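Local coordinates for protein MaoC-like dehydratase (Phytophthora Capsici, PDB 3KH8) that probably catalyses the reversible hydration of 2-enoyl-CoA esters to (3R)-hydroxyacyl-CoA, as hydratase 2 enzymes built from hot dog domains do, at residues Y87-P92 and G126-E131; T165-G170 and A175-G180; V64-S69 and G251-G256; G256-A261 and V303-V308. All blocks are in the same frame, centred on the assembly; numbering follows the deposited sequence.

Contact 1. Residues Y87-P92 and G126-E131; sequences YPVCLP and GEQSVE
V89, in the 3-10 turn 87-90, sits over V130 of strand 126-131 with their CA atoms 7.5 Å apart, the closest backbone approach of the two segments. The turn is held by its own bonds, C90 N to Y87 O at 2.8 Å and L91 N to P88 O at 3.0 Å. Between the segments the contact narrows to one pair of methyls. V89 CG1 meets V130 CG2 at 3.3 Å, tighter than usual for two carbons, and the side chains cross at about a right angle. In both valines the touching methyl is the one anti to the carbonyl carbon; for V89 this corresponds to chi1 -57°. Q128 adds a looser touch, its NE2 lying 4.4 Å from V89 CG1. That amide is steadied by its own strand: NE2 donates to S129 O at 3.2 Å, coming from well above the carbonyl plane. Further back along the strand, G126 and E127 both face G180 in a classic beta bulge. Strand 123-132 runs between strands 172-184 and 274-281, and V130 also packs on L177 and I277 from these neighbours.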
loop_
_atom_site.group_PDB
_atom_site.type_symbol
_atom_site.label_atom_id
_atom_site.label_comp_id
_atom_site.label_asym_id
_atom_site.label_seq_id
_atom_site.Cartn_x
_atom_site.Cartn_y
_atom_site.Cartn_z
ATOM N N TYR A 87 -10.463 9.645 4.397
ATOM C CA TYR A 87 -9.043 9.937 4.138
ATOM C C TYR A 87 -8.461 11.198 4.818
ATOM O O TYR A 87 -7.320 11.158 5.277
ATOM C CB TYR A 87 -8.703 9.904 2.632
ATOM C CG TYR A 87 -7.246 10.227 2.362
ATOM C CD1 TYR A 87 -6.238 9.347 2.748
ATOM C CD2 TYR A 87 -6.876 11.424 1.751
ATOM C CE1 TYR A 87 -4.888 9.645 2.520
ATOM C CE2 TYR A 87 -5.533 11.732 1.521
ATOM C CZ TYR A 87 -4.551 10.838 1.906
ATOM O OH TYR A 87 -3.228 11.133 1.685
ATOM N N PRO A 88 -9.230 12.309 4.905
ATOM C CA PRO A 88 -8.677 13.499 5.574
ATOM C C PRO A 88 -8.015 13.276 6.949
ATOM O O PRO A 88 -7.115 14.034 7.303
ATOM C CB PRO A 88 -9.892 14.420 5.691
ATOM C CG PRO A 88 -10.678 14.109 4.481
ATOM C CD PRO A 88 -10.530 12.618 4.274
ATOM N N VAL A 89 -8.419 12.245 7.698
ATOM C CA VAL A 89 -7.780 11.938 8.992
ATOM C C VAL A 89 -6.277 11.667 8.885
ATOM O O VAL A 89 -5.549 11.801 9.870
ATOM C CB VAL A 89 -8.447 10.747 9.758
ATOM C CG1 VAL A 89 -9.920 11.012 9.979
ATOM C CG2 VAL A 89 -8.224 9.403 9.045
ATOM N N CYS A 90 -5.827 11.272 7.695
ATOM C CA CYS A 90 -4.415 10.980 7.463
ATOM C C CYS A 90 -3.582 12.229 7.210
ATOM O O CYS A 90 -2.375 12.218 7.427
ATOM C CB CYS A 90 -4.258 10.013 6.283
ATOM S SG CYS A 90 -4.873 8.370 6.647
ATOM N N LEU A 91 -4.230 13.298 6.753
ATOM C CA LEU A 91 -3.517 14.504 6.301
ATOM C C LEU A 91 -2.679 15.228 7.372
ATOM O O LEU A 91 -1.595 15.729 7.054
ATOM C CB LEU A 91 -4.461 15.466 5.567
ATOM C CG LEU A 91 -5.057 14.965 4.245
ATOM C CD1 LEU A 91 -6.182 15.874 3.775
ATOM C CD2 LEU A 91 -3.987 14.810 3.150
ATOM N N PRO A 92 -3.158 15.274 8.636
ATOM C CA PRO A 92 -2.309 15.830 9.697
ATOM C C PRO A 92 -1.034 15.025 9.964
ATOM O O PRO A 92 -0.060 15.581 10.467
ATOM C CB PRO A 92 -3.220 15.797 10.931
ATOM C CG PRO A 92 -4.591 15.822 10.383
ATOM C CD PRO A 92 -4.519 14.998 9.137
ATOM N N GLY A 126 -8.401 8.695 22.110
ATOM C CA GLY A 126 -9.663 8.236 22.672
ATOM C C GLY A 126 -10.879 8.445 21.795
ATOM O O GLY A 126 -11.803 7.634 21.821
ATOM N N GLU A 127 -10.879 9.536 21.026
ATOM C CA GLU A 127 -12.044 9.945 20.242
ATOM C C GLU A 127 -11.643 10.530 18.889
ATOM O O GLU A 127 -10.581 11.144 18.758
ATOM C CB GLU A 127 -12.872 10.980 21.014
ATOM C CG GLU A 127 -13.522 10.452 22.294
ATOM C CD GLU A 127 -14.326 11.498 23.053
ATOM O OE1 GLU A 127 -14.455 12.645 22.573
ATOM O OE2 GLU A 127 -14.836 11.164 24.144
ATOM N N GLN A 128 -12.505 10.346 17.892
ATOM C CA GLN A 128 -12.313 10.966 16.583
ATOM C C GLN A 128 -13.636 11.387 15.958
ATOM O O GLN A 128 -14.599 10.620 15.938
ATOM C CB GLN A 128 -11.560 10.031 15.628
ATOM C CG GLN A 128 -11.168 10.686 14.296
ATOM C CD GLN A 128 -10.149 11.798 14.479
ATOM O OE1 GLN A 128 -9.131 11.611 15.141
ATOM N NE2 GLN A 128 -10.427 12.963 13.907
ATOM N N SER A 129 -13.662 12.610 15.444
ATOM C CA SER A 129 -14.796 13.119 14.695
ATOM C C SER A 129 -14.317 13.622 13.338
ATOM O O SER A 129 -13.267 14.265 13.243
ATOM C CB SER A 129 -15.479 14.251 15.462
ATOM O OG SER A 129 -16.520 14.814 14.690
ATOM N N VAL A 130 -15.087 13.309 12.298
ATOM C CA VAL A 130 -14.810 13.769 10.940
ATOM C C VAL A 130 -16.086 14.330 10.328
ATOM O O VAL A 130 -17.099 13.633 10.241
ATOM C CB VAL A 130 -14.247 12.634 10.043
ATOM C CG1 VAL A 130 -13.987 13.137 8.628
ATOM C CG2 VAL A 130 -12.965 12.069 10.634
ATOM N N GLU A 131 -16.033 15.596 9.925
ATOM C CA GLU A 131 -17.140 16.238 9.234
ATOM C C GLU A 131 -16.697 16.659 7.837
ATOM O O GLU A 131 -15.738 17.418 7.689
ATOM C CB GLU A 131 -17.644 17.453 10.022
ATOM C CG GLU A 131 -18.907 18.069 9.431
ATOM C CD GLU A 131 -19.340 19.353 10.123
ATOM O OE1 GLU A 131 -18.729 19.737 11.149
ATOM O OE2 GLU A 131 -20.304 19.978 9.629
#

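Contact 2. Residues T165-G170 and A175-G180; sequences TQFEDG and AKLISG
Strands 165-169 and 175-180 run antiparallel, their axes 4.7 Å apart at closest approach and at 164° to one another. T165 with L177 and F167 with A175 are hydrogen-bonded pairs, and Q166 with K176 is the non-hydrogen-bonded pair between them. Each hydrogen-bonded pair makes two bonds. T165 N to L177 O and L177 N to T165 O both measure 2.7 Å, the second in the carbonyl plane and nearly straight at the hydrogen. F167 N reaches A175 O at 2.8 Å, whereas the return bond from A175 N to F167 O stretches to 3.3 Å, the longest of the four. T165, F167, A175 and L177 put their side chains on one face. There L177 CD1 comes to the edge of the F167 ring, near its plane, 3.8 Å from CE2. One face of that ring takes T165 CG2, offset toward the rim, so neighbours on both strands constrain how the phenyl is turned. On the other face Q166 and K176 lie side by side, pointing the same way, their CG atoms 4.2 Å apart. K176 has its CG anti to the backbone N (chi1 -178°) and stays extended to the amine. F167 and L177 both pack on P92 of helix 91-94. Nearer the turn of the hairpin, D169 forms a salt bridge with R134. This is a beta hairpin, strand 158-169 returning as 172-184, in the antiparallel sheet of a hot dog domain, with its apolar face against a helix.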
loop_
_atom_site.group_PDB
_atom_site.type_symbol
_atom_site.label_atom_id
_atom_site.label_comp_id
_atom_site.label_asym_id
_atom_site.label_seq_id
_atom_site.Cartn_x
_atom_site.Cartn_y
_atom_site.Cartn_z
ATOM N N THR A 165 -8.945 20.243 13.675
ATOM C CA THR A 165 -8.247 20.545 12.432
ATOM C C THR A 165 -9.270 20.900 11.365
ATOM O O THR A 165 -10.193 20.132 11.097
ATOM C CB THR A 165 -7.375 19.360 11.959
ATOM O OG1 THR A 165 -6.408 19.052 12.966
ATOM C CG2 THR A 165 -6.647 19.703 10.659
ATOM N N GLN A 166 -9.106 22.077 10.774
ATOM C CA GLN A 166 -9.940 22.497 9.660
ATOM C C GLN A 166 -9.121 22.504 8.372
ATOM O O GLN A 166 -8.066 23.138 8.304
ATOM C CB GLN A 166 -10.535 23.883 9.930
ATOM C CG GLN A 166 -11.640 23.894 10.979
ATOM C CD GLN A 166 -12.130 25.294 11.297
ATOM O OE1 GLN A 166 -11.464 26.054 12.002
ATOM N NE2 GLN A 166 -13.301 25.642 10.777
ATOM N N PHE A 167 -9.602 21.777 7.366
ATOM C CA PHE A 167 -8.986 21.790 6.042
ATOM C C PHE A 167 -9.818 22.591 5.060
ATOM O O PHE A 167 -11.049 22.494 5.038
ATOM C CB PHE A 167 -8.760 20.374 5.505
ATOM C CG PHE A 167 -7.632 19.647 6.170
ATOM C CD1 PHE A 167 -6.312 20.069 5.994
ATOM C CD2 PHE A 167 -7.883 18.541 6.976
ATOM C CE1 PHE A 167 -5.266 19.403 6.611
ATOM C CE2 PHE A 167 -6.841 17.863 7.594
ATOM C CZ PHE A 167 -5.529 18.296 7.413
ATOM N N GLU A 168 -9.125 23.382 4.247
ATOM C CA GLU A 168 -9.749 24.247 3.257
ATOM C C GLU A 168 -8.842 24.417 2.039
ATOM O O GLU A 168 -7.628 24.233 2.128
ATOM C CB GLU A 168 -10.056 25.619 3.876
ATOM C CG GLU A 168 -8.852 26.273 4.562
ATOM C CD GLU A 168 -9.167 27.618 5.193
ATOM O OE1 GLU A 168 -10.319 27.839 5.628
ATOM O OE2 GLU A 168 -8.250 28.455 5.265
ATOM N N ASP A 169 -9.443 24.747 0.899
ATOM C CA ASP A 169 -8.683 25.245 -0.248
ATOM C C ASP A 169 -9.168 26.648 -0.609
ATOM O O ASP A 169 -9.869 27.283 0.184
ATOM C CB ASP A 169 -8.749 24.280 -1.443
ATOM C CG ASP A 169 -10.170 23.968 -1.889
ATOM O OD1 ASP A 169 -11.112 24.716 -1.544
ATOM O OD2 ASP A 169 -10.342 22.957 -2.603
ATOM N N GLY A 170 -8.791 27.128 -1.794
ATOM C CA GLY A 170 -9.214 28.442 -2.280
ATOM C C GLY A 170 -10.720 28.607 -2.424
ATOM O O GLY A 170 -11.222 29.731 -2.442
ATOM N N ALA A 175 -13.069 19.924 5.093
ATOM C CA ALA A 175 -13.247 18.976 6.199
ATOM C C ALA A 175 -12.893 19.565 7.558
ATOM O O ALA A 175 -11.977 20.385 7.681
ATOM C CB ALA A 175 -12.449 17.687 5.952
ATOM N N LYS A 176 -13.630 19.126 8.575
ATOM C CA LYS A 176 -13.354 19.489 9.957
ATOM C C LYS A 176 -13.157 18.216 10.777
ATOM O O LYS A 176 -14.025 17.336 10.801
ATOM C CB LYS A 176 -14.497 20.337 10.519
ATOM C CG LYS A 176 -14.299 20.816 11.951
ATOM C CD LYS A 176 -15.491 21.646 12.398
ATOM C CE LYS A 176 -15.472 21.871 13.895
ATOM N NZ LYS A 176 -16.762 22.436 14.381
ATOM N N LEU A 177 -12.002 18.122 11.427
ATOM C CA LEU A 177 -11.663 16.969 12.250
ATOM C C LEU A 177 -11.528 17.398 13.701
ATOM O O LEU A 177 -10.987 18.464 13.988
ATOM C CB LEU A 177 -10.340 16.336 11.796
ATOM C CG LEU A 177 -10.022 16.140 10.307
ATOM C CD1 LEU A 177 -8.602 15.601 10.146
ATOM C CD2 LEU A 177 -11.018 15.221 9.633
ATOM N N ILE A 178 -12.031 16.571 14.611
ATOM C CA ILE A 178 -11.752 16.751 16.032
ATOM C C ILE A 178 -11.199 15.453 16.605
ATOM O O ILE A 178 -11.857 14.407 16.560
ATOM C CB ILE A 178 -12.992 17.223 16.839
ATOM C CG1 ILE A 178 -13.512 18.556 16.288
ATOM C CG2 ILE A 178 -12.643 17.344 18.333
ATOM C CD1 ILE A 178 -14.942 18.888 16.690
ATOM N N SER A 179 -9.977 15.539 17.122
ATOM C CA SER A 179 -9.296 14.410 17.733
ATOM C C SER A 179 -9.312 14.559 19.249
ATOM O O SER A 179 -8.972 15.621 19.775
ATOM C CB SER A 179 -7.852 14.334 17.231
ATOM O OG SER A 179 -7.140 13.292 17.876
ATOM N N GLY A 180 -9.705 13.495 19.943
ATOM C CA GLY A 180 -9.719 13.485 21.401
ATOM C C GLY A 180 -8.611 12.626 21.980
ATOM O O GLY A 180 -8.566 11.417 21.742
#

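Contact 3. Residues V64-S69 and G251-G256; sequences VGIGES and GLCSMG
Beside the meeting of I66 with C253 and G256, E68 OE2 is gripped by two backbone amides, D70 N and, weakly, S69 N at 3.1 Å. The other carboxylate oxygen, OE1, forms a salt bridge with R260, and R260 NH1 also donates to I66 O. The arginine thus ties the end of helix 56-65 to helix 251-266. The touching itself is soft. A chi1 of -177° turns C253 SG away from the C253 N and out toward G65 O, 3.6 Å off, and SG lies 4.2 Å from I66 CA. I66 lays CG2 4.1 Å from G256 CA, where the glycine presents bare backbone, and CD1 4.1 Å from G256 O, a carbonyl already bonded to R260 N one turn on. G67, with positive phi, is the C-prime residue of a Schellman motif, its N reaching V64 O at 3.0 Å. Y223 of helix 219-223 packs on both I66 and C253, and S69 O bonds to Q221 of the second subunit. The chemistry is therefore divided: buried sulfur and aliphatic groups rest against backbone, while the directional bonds come from R260, just beyond 251-256, to E68 OE1 and I66 O; the opposite charges would probably stabilise each other.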
loop_
_atom_site.group_PDB
_atom_site.type_symbol
_atom_site.label_atom_id
_atom_site.label_comp_id
_atom_site.label_asym_id
_atom_site.label_seq_id
_atom_site.Cartn_x
_atom_site.Cartn_y
_atom_site.Cartn_z
ATOM N N VAL A 64 -6.445 0.600 -0.003
ATOM C CA VAL A 64 -5.935 -0.752 0.267
ATOM C C VAL A 64 -5.501 -0.905 1.735
ATOM O O VAL A 64 -5.648 -1.979 2.320
ATOM C CB VAL A 64 -4.813 -1.229 -0.734
ATOM C CG1 VAL A 64 -5.259 -1.063 -2.187
ATOM C CG2 VAL A 64 -3.487 -0.525 -0.495
ATOM N N GLY A 65 -5.013 0.187 2.325
ATOM C CA GLY A 65 -4.616 0.210 3.732
ATOM C C GLY A 65 -5.765 -0.103 4.678
ATOM O O GLY A 65 -5.568 -0.761 5.695
ATOM N N ILE A 66 -6.965 0.365 4.348
ATOM C CA ILE A 66 -8.143 0.071 5.177
ATOM C C ILE A 66 -8.894 -1.178 4.688
ATOM O O ILE A 66 -9.958 -1.519 5.202
ATOM C CB ILE A 66 -9.085 1.293 5.334
ATOM C CG1 ILE A 66 -9.620 1.770 3.974
ATOM C CG2 ILE A 66 -8.363 2.426 6.086
ATOM C CD1 ILE A 66 -10.768 2.783 4.081
ATOM N N GLY A 67 -8.321 -1.855 3.694
ATOM C CA GLY A 67 -8.850 -3.132 3.226
ATOM C C GLY A 67 -9.963 -3.039 2.201
ATOM O O GLY A 67 -10.586 -4.050 1.877
ATOM N N GLU A 68 -10.217 -1.841 1.680
ATOM C CA GLU A 68 -11.250 -1.675 0.657
ATOM C C GLU A 68 -10.771 -2.211 -0.694
ATOM O O GLU A 68 -9.618 -1.991 -1.081
ATOM C CB GLU A 68 -11.678 -0.206 0.532
ATOM C CG GLU A 68 -12.884 0.017 -0.390
ATOM C CD GLU A 68 -14.071 -0.861 -0.021
ATOM O OE1 GLU A 68 -14.641 -0.666 1.074
ATOM O OE2 GLU A 68 -14.432 -1.748 -0.829
ATOM N N SER A 69 -11.659 -2.917 -1.389
ATOM C CA SER A 69 -11.357 -3.515 -2.690
ATOM C C SER A 69 -12.244 -2.989 -3.822
ATOM O O SER A 69 -11.950 -3.216 -4.999
ATOM C CB SER A 69 -11.469 -5.039 -2.617
ATOM O OG SER A 69 -12.753 -5.433 -2.172
ATOM N N GLY A 251 -6.017 2.519 15.494
ATOM C CA GLY A 251 -7.419 2.834 15.764
ATOM C C GLY A 251 -8.128 3.468 14.573
ATOM O O GLY A 251 -9.296 3.174 14.305
ATOM N N LEU A 252 -7.419 4.330 13.844
ATOM C CA LEU A 252 -8.001 4.985 12.670
ATOM C C LEU A 252 -8.247 4.027 11.498
ATOM O O LEU A 252 -9.117 4.284 10.665
ATOM C CB LEU A 252 -7.161 6.190 12.230
ATOM C CG LEU A 252 -7.297 7.445 13.105
ATOM C CD1 LEU A 252 -6.254 8.503 12.708
ATOM C CD2 LEU A 252 -8.716 8.016 13.032
ATOM N N CYS A 253 -7.484 2.936 11.439
ATOM C CA CYS A 253 -7.723 1.881 10.447
ATOM C C CYS A 253 -9.038 1.151 10.768
ATOM O O CYS A 253 -9.866 0.930 9.883
ATOM C CB CYS A 253 -6.543 0.902 10.393
ATOM S SG CYS A 253 -6.698 -0.416 9.132
ATOM N N SER A 254 -9.226 0.801 12.041
ATOM C CA SER A 254 -10.501 0.246 12.521
ATOM C C SER A 254 -11.671 1.171 12.195
ATOM O O SER A 254 -12.745 0.714 11.796
ATOM C CB SER A 254 -10.449 -0.005 14.034
ATOM O OG SER A 254 -9.507 -1.016 14.337
ATOM N N MET A 255 -11.457 2.472 12.368
ATOM C CA MET A 255 -12.465 3.467 12.025
ATOM C C MET A 255 -12.746 3.435 10.521
ATOM O O MET A 255 -13.896 3.584 10.098
ATOM C CB MET A 255 -12.020 4.863 12.468
ATOM C CG MET A 255 -13.112 5.933 12.359
ATOM S SD MET A 255 -12.529 7.534 12.927
ATOM C CE MET A 255 -14.008 8.533 12.758
ATOM N N GLY A 256 -11.690 3.242 9.726
ATOM C CA GLY A 256 -11.821 3.078 8.278
ATOM C C GLY A 256 -12.667 1.872 7.908
ATOM O O GLY A 256 -13.530 1.957 7.031
#

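Contact 4. Residues G256-A261 and V303-V308; sequences GVASRA and VLFQAV
The long helix of a hot dog domain, 251-266, here lies against strand 302-309 of the sheet that curls round it. A258 and A307 mark the closest backbone approach, with CA atoms 6.3 Å apart. A258 CB points at the strand and makes both of the contacts: it meets F305 CE2 at 3.9 Å and A307 CB at 4.4 Å, touching both strand residues in directions about a right angle apart. It reaches the phenyl obliquely. F305 carries its CG between the backbone N and the carbonyl carbon (chi1 71°), which directs the ring out from the strand toward the helix, so that CE2 is the atom that meets A258 CB. The carbonyl oxygen of V303 lies at the opposite edge of the ring, in its plane. I277 and V279 of strand 274-281 and F322 of strand 314-324 also pack on F305, while A307 touches V317. Strand alternation turns Q306 away from the helix, and its amide bonds to D318 and R294. The small side chains of A258 and A307 are consistent with the close approach of helix and strand, with the F305 ring beside them. A helix wrapped by a curved antiparallel sheet in this way is the signature of the hot dog fold, seen here in the MaoC-like part of the chain.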
loop_
_atom_site.group_PDB
_atom_site.type_symbol
_atom_site.label_atom_id
_atom_site.label_comp_id
_atom_site.label_asym_id
_atom_site.label_seq_id
_atom_site.Cartn_x
_atom_site.Cartn_y
_atom_site.Cartn_z
ATOM N N GLY A 256 -11.690 3.242 9.726
ATOM C CA GLY A 256 -11.821 3.078 8.278
ATOM C C GLY A 256 -12.667 1.872 7.908
ATOM O O GLY A 256 -13.530 1.957 7.031
ATOM N N VAL A 257 -12.420 0.752 8.587
ATOM C CA VAL A 257 -13.166 -0.488 8.354
ATOM C C VAL A 257 -14.659 -0.287 8.648
ATOM O O VAL A 257 -15.511 -0.687 7.847
ATOM C CB VAL A 257 -12.568 -1.680 9.152
ATOM C CG1 VAL A 257 -13.464 -2.912 9.076
ATOM C CG2 VAL A 257 -11.176 -2.022 8.621
ATOM N N ALA A 258 -14.969 0.348 9.779
ATOM C CA ALA A 258 -16.368 0.684 10.098
ATOM C C ALA A 258 -16.970 1.628 9.049
ATOM O O ALA A 258 -18.107 1.430 8.603
ATOM C CB ALA A 258 -16.472 1.282 11.492
ATOM N N SER A 259 -16.194 2.635 8.642
ATOM C CA SER A 259 -16.629 3.595 7.624
ATOM C C SER A 259 -16.961 2.930 6.286
ATOM O O SER A 259 -17.901 3.343 5.608
ATOM C CB SER A 259 -15.584 4.694 7.421
ATOM O OG SER A 259 -15.393 5.434 8.614
ATOM N N ARG A 260 -16.181 1.911 5.917
ATOM C CA ARG A 260 -16.427 1.131 4.706
ATOM C C ARG A 260 -17.791 0.447 4.760
ATOM O O ARG A 260 -18.532 0.457 3.777
ATOM C CB ARG A 260 -15.341 0.073 4.508
ATOM C CG ARG A 260 -13.987 0.605 4.036
ATOM C CD ARG A 260 -12.940 -0.505 4.047
ATOM N NE ARG A 260 -13.456 -1.721 3.422
ATOM C CZ ARG A 260 -13.131 -2.957 3.781
ATOM N NH1 ARG A 260 -12.268 -3.173 4.768
ATOM N NH2 ARG A 260 -13.681 -3.982 3.149
ATOM N N ALA A 261 -18.109 -0.148 5.910
ATOM C CA ALA A 261 -19.398 -0.812 6.102
ATOM C C ALA A 261 -20.544 0.194 6.005
ATOM O O ALA A 261 -21.560 -0.077 5.362
ATOM C CB ALA A 261 -19.431 -1.540 7.439
ATOM N N VAL A 303 -27.206 7.092 11.651
ATOM C CA VAL A 303 -26.932 5.693 11.966
ATOM C C VAL A 303 -25.994 5.592 13.159
ATOM O O VAL A 303 -24.920 6.208 13.180
ATOM C CB VAL A 303 -26.326 4.929 10.756
ATOM C CG1 VAL A 303 -26.054 3.461 11.106
ATOM C CG2 VAL A 303 -27.242 5.022 9.553
ATOM N N LEU A 304 -26.409 4.817 14.153
ATOM C CA LEU A 304 -25.552 4.527 15.288
ATOM C C LEU A 304 -24.858 3.194 15.041
ATOM O O LEU A 304 -25.408 2.316 14.364
ATOM C CB LEU A 304 -26.344 4.542 16.603
ATOM C CG LEU A 304 -27.109 5.842 16.913
ATOM C CD1 LEU A 304 -27.770 5.783 18.280
ATOM C CD2 LEU A 304 -26.219 7.092 16.811
ATOM N N PHE A 305 -23.638 3.056 15.549
ATOM C CA PHE A 305 -22.847 1.866 15.250
ATOM C C PHE A 305 -21.752 1.552 16.255
ATOM O O PHE A 305 -21.336 2.412 17.039
ATOM C CB PHE A 305 -22.260 1.943 13.833
ATOM C CG PHE A 305 -21.170 2.963 13.676
ATOM C CD1 PHE A 305 -21.476 4.285 13.376
ATOM C CD2 PHE A 305 -19.833 2.596 13.820
ATOM C CE1 PHE A 305 -20.468 5.229 13.222
ATOM C CE2 PHE A 305 -18.815 3.535 13.676
ATOM C CZ PHE A 305 -19.133 4.851 13.369
ATOM N N GLN A 306 -21.308 0.299 16.221
ATOM C CA GLN A 306 -20.142 -0.160 16.957
ATOM C C GLN A 306 -19.307 -1.036 16.037
ATOM O O GLN A 306 -19.839 -1.649 15.109
ATOM C CB GLN A 306 -20.558 -1.003 18.160
ATOM C CG GLN A 306 -21.348 -0.282 19.246
ATOM C CD GLN A 306 -21.735 -1.231 20.363
ATOM O OE1 GLN A 306 -22.327 -2.282 20.118
ATOM N NE2 GLN A 306 -21.382 -0.878 21.593
ATOM N N ALA A 307 -18.002 -1.094 16.291
ATOM C CA ALA A 307 -17.155 -2.101 15.668
ATOM C C ALA A 307 -16.634 -3.038 16.744
ATOM O O ALA A 307 -16.195 -2.596 17.807
ATOM C CB ALA A 307 -16.010 -1.465 14.887
ATOM N N VAL A 308 -16.694 -4.336 16.458
ATOM C CA VAL A 308 -16.414 -5.368 17.448
ATOM C C VAL A 308 -15.447 -6.391 16.864
ATOM O O VAL A 308 -15.565 -6.757 15.698
ATOM C CB VAL A 308 -17.724 -6.086 17.890
ATOM C CG1 VAL A 308 -17.452 -7.097 19.005
ATOM C CG2 VAL A 308 -18.780 -5.070 18.342
#

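All four contacts are largely buried, though contact 2 has a more exposed flank where Q166 and K176 lie. Contacts 1, 2 and 4 all reach one sheet; contacts 1 and 2 touch on it directly, through G126 and E127 with G180, and L91 packs on F167. Contacts 3 and 4 share helix 251-266 and G256, and R260 reaches from one to the other to take E68 and I66 O. Q128 and V130 of contact 1 touch M255 of contact 3, joining the N-terminal hydratase region to the MaoC-like part. Chemistry follows place: backbone bonds dominate the hairpin, methyl and ring packing serves contacts 1 and 4, and contact 3 mixes sulfur with charge near the second subunit.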